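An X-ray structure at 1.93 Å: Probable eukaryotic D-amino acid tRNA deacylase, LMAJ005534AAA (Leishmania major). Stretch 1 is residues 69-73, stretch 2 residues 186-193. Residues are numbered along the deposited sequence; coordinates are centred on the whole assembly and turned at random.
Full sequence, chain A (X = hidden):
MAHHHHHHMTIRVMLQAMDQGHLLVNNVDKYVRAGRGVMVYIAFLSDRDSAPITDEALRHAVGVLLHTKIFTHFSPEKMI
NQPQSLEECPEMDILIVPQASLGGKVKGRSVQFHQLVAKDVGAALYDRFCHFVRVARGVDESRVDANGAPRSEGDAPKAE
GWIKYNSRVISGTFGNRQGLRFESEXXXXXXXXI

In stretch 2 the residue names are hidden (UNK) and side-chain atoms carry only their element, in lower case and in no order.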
# COMPACT_ATOMS: atom_id res chain seq x y z
N LYS A 69 -5.99 2.27 -18.12
CA LYS A 69 -6.95 3.11 -17.43
C LYS A 69 -7.27 2.44 -16.12
O LYS A 69 -7.91 1.41 -16.10
CB LYS A 69 -8.20 3.29 -18.28
CG LYS A 69 -7.92 3.98 -19.64
CD LYS A 69 -9.17 4.02 -20.53
CE LYS A 69 -8.89 4.62 -21.91
NZ LYS A 69 -9.34 6.04 -22.03
N ILE A 70 -6.78 3.00 -15.02
CA ILE A 70 -6.90 2.38 -13.71
C ILE A 70 -7.72 3.23 -12.77
O ILE A 70 -8.73 2.78 -12.26
CB ILE A 70 -5.50 2.12 -13.10
CG1 ILE A 70 -4.66 1.25 -14.04
CG2 ILE A 70 -5.63 1.45 -11.72
CD1 ILE A 70 -3.14 1.34 -13.77
N PHE A 71 -7.27 4.48 -12.56
CA PHE A 71 -7.78 5.34 -11.49
C PHE A 71 -8.83 6.38 -11.93
O PHE A 71 -8.81 6.87 -13.06
CB PHE A 71 -6.63 6.04 -10.75
CG PHE A 71 -5.68 5.06 -10.08
CD1 PHE A 71 -6.06 4.37 -8.95
CD2 PHE A 71 -4.42 4.80 -10.63
CE1 PHE A 71 -5.20 3.41 -8.37
CE2 PHE A 71 -3.56 3.88 -10.05
CZ PHE A 71 -3.96 3.17 -8.92
N THR A 72 -9.70 6.73 -10.99
CA THR A 72 -10.89 7.56 -11.21
C THR A 72 -10.80 8.93 -10.54
O THR A 72 -11.73 9.73 -10.62
CB THR A 72 -12.15 6.83 -10.66
OG1 THR A 72 -11.95 6.49 -9.28
CG2 THR A 72 -12.39 5.46 -11.36
N HIS A 73 -9.66 9.22 -9.92
CA HIS A 73 -9.53 10.43 -9.11
C HIS A 73 -8.74 11.58 -9.76
O HIS A 73 -8.59 12.65 -9.18
CB HIS A 73 -8.83 10.01 -7.83
CG HIS A 73 -7.34 9.87 -7.96
ND1 HIS A 73 -6.66 8.76 -7.55
CD2 HIS A 73 -6.40 10.72 -8.44
CE1 HIS A 73 -5.37 8.94 -7.74
NE2 HIS A 73 -5.18 10.13 -8.26
N UNK A 186 -8.97 7.68 -1.35
CA UNK A 186 -9.44 6.30 -1.53
C UNK A 186 -8.37 5.63 -2.37
O UNK A 186 -8.29 5.92 -3.56
N UNK A 187 -7.47 4.85 -1.75
CA UNK A 187 -6.33 4.30 -2.48
C UNK A 187 -6.68 3.43 -3.69
O UNK A 187 -5.88 3.44 -4.61
c UNK A 187 -7.42 4.53 -0.31
c UNK A 187 -6.00 4.06 -0.09
c UNK A 187 -5.57 3.48 -1.40
N UNK A 188 -7.82 2.74 -3.70
CA UNK A 188 -8.22 1.92 -4.85
C UNK A 188 -7.04 1.06 -5.34
O UNK A 188 -6.68 1.03 -6.52
c UNK A 188 -9.53 2.18 -7.03
c UNK A 188 -9.59 2.81 -8.29
c UNK A 188 -10.34 2.28 -9.30
c UNK A 188 -11.01 0.48 -7.85
c UNK A 188 -11.05 1.11 -9.08
c UNK A 188 -10.26 1.02 -6.83
c UNK A 188 -8.73 2.84 -5.95
N UNK A 189 -6.45 0.36 -4.38
CA UNK A 189 -5.16 -0.25 -4.58
C UNK A 189 -5.23 -1.35 -5.63
O UNK A 189 -6.09 -2.18 -5.58
c UNK A 189 -3.18 -1.25 -3.33
o UNK A 189 -4.62 0.28 -2.25
c UNK A 189 -4.63 -0.80 -3.21
N UNK A 190 -4.32 -1.29 -6.60
CA UNK A 190 -4.14 -2.38 -7.55
C UNK A 190 -2.79 -3.05 -7.31
O UNK A 190 -1.84 -2.43 -6.79
c UNK A 190 -5.68 -1.45 -9.35
c UNK A 190 -7.47 -0.17 -9.42
n UNK A 190 -7.71 -1.24 -10.17
c UNK A 190 -4.28 -1.87 -8.97
c UNK A 190 -6.60 -2.06 -10.14
n UNK A 190 -6.26 -0.28 -8.91
N UNK A 191 -2.73 -4.32 -7.67
CA UNK A 191 -1.54 -5.15 -7.61
C UNK A 191 -1.39 -5.85 -8.95
O UNK A 191 -2.22 -6.69 -9.30
c UNK A 191 -0.36 -6.83 -6.03
s UNK A 191 0.44 -7.95 -7.20
c UNK A 191 -0.58 -9.45 -7.00
c UNK A 191 -1.69 -6.17 -6.49
N UNK A 192 -0.36 -5.48 -9.73
CA UNK A 192 -0.09 -6.14 -11.01
C UNK A 192 1.25 -6.84 -11.00
O UNK A 192 2.26 -6.26 -10.58
c UNK A 192 -3.74 -4.16 -12.29
c UNK A 192 -0.04 -5.12 -12.14
c UNK A 192 -2.57 -4.91 -12.07
c UNK A 192 -3.66 -2.88 -12.80
c UNK A 192 -2.43 -2.34 -13.10
c UNK A 192 -1.26 -3.07 -12.86
c UNK A 192 -1.31 -4.35 -12.34
N UNK A 193 1.26 -8.08 -11.47
CA UNK A 193 2.48 -8.74 -11.89
C UNK A 193 2.64 -8.59 -13.38
O UNK A 193 1.76 -8.97 -14.16
c UNK A 193 2.49 -10.22 -11.50
o UNK A 193 3.11 -9.45 -9.38
c UNK A 193 2.68 -10.41 -10.04
o UNK A 193 2.44 -11.44 -9.45

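Position 186 carries no side-chain atoms, which makes it glycine. Its backbone angles, 150/100, would jam a CB against the carbonyl O of the residue before, so the conformation itself calls for Gly186.

At position 187, three carbons close a ring onto the backbone N: proline. The CB of Pro187 points away from stretch 1, and what it offers there is its carbonyl, with O 3.8 Å from Phe71 CE1.

Position 188 has one carbon leading to a ring of six carbons. The CB points toward stretch 1, and the ring lies near Ile70, Phe71 and Thr72. An all-carbon six-membered ring with no hydroxyl is phenylalanine. CE2 of Phe188 sits 3.4 Å from Ile70 O and 4.3 Å from Thr72 CG2, while CD2 packs 3.9 Å from Phe71 CD1. The backbone here takes positive phi (46/51), and its O meets the edge of the Phe71 ring, 3.4 Å from CE1.

Position 189 shows one carbon bearing an oxygen and a carbon, the beta-branched pattern of threonine. Thr189 turns its CB away, and its OG1 is hydrogen-bonded elsewhere in the structure.

Position 190 opens the strand with one carbon and a five-membered ring of three carbons and two nitrogens. The ring lies against Ile70, whose CG2 sits over one face, and near the Phe71 ring; it is histidine. Ile70 CG2 is 3.5 Å from the centroid of the His190 ring. The ring also sends its edge toward the face of Phe71, with planes at 88°. Within the stretch, His190 ND1 makes a weak hydrogen bond of 2.8 Å to Phe188 O.

Position 191 has an unbranched chain of two carbons, sulfur and a terminal carbon: methionine. Met191 is buried but out of reach of stretch 1.

Position 192 again has one carbon and a six-carbon ring, with CB toward stretch 1 and the ring's edge meeting Ile70 CD1; it is phenylalanine. Ile70 CD1 lies 3.8 Å from CE2 of Phe192.

Position 193 ends in a carbon carrying two oxygens, two carbons in all: aspartate. Asp193 is exposed, beyond reach, and both carboxylate oxygens are hydrogen-bonded elsewhere.

No hydrogen bond crosses this contact; it works by shape and by aromatic packing. The strand's alternation presents His190 and Phe192 to Ile70, whose CG2 and CD1 each meet a different ring. Phe71 fits against the preceding turn, where it touches carbonyls as well as the Phe188 ring. The rule for a designer is economical: space rings two residues apart on a strand, give a branched aliphatic residue to both, and let the turn before the strand receive a neighbouring aromatic.

Stretch 2 186-193: GPFTHMFD
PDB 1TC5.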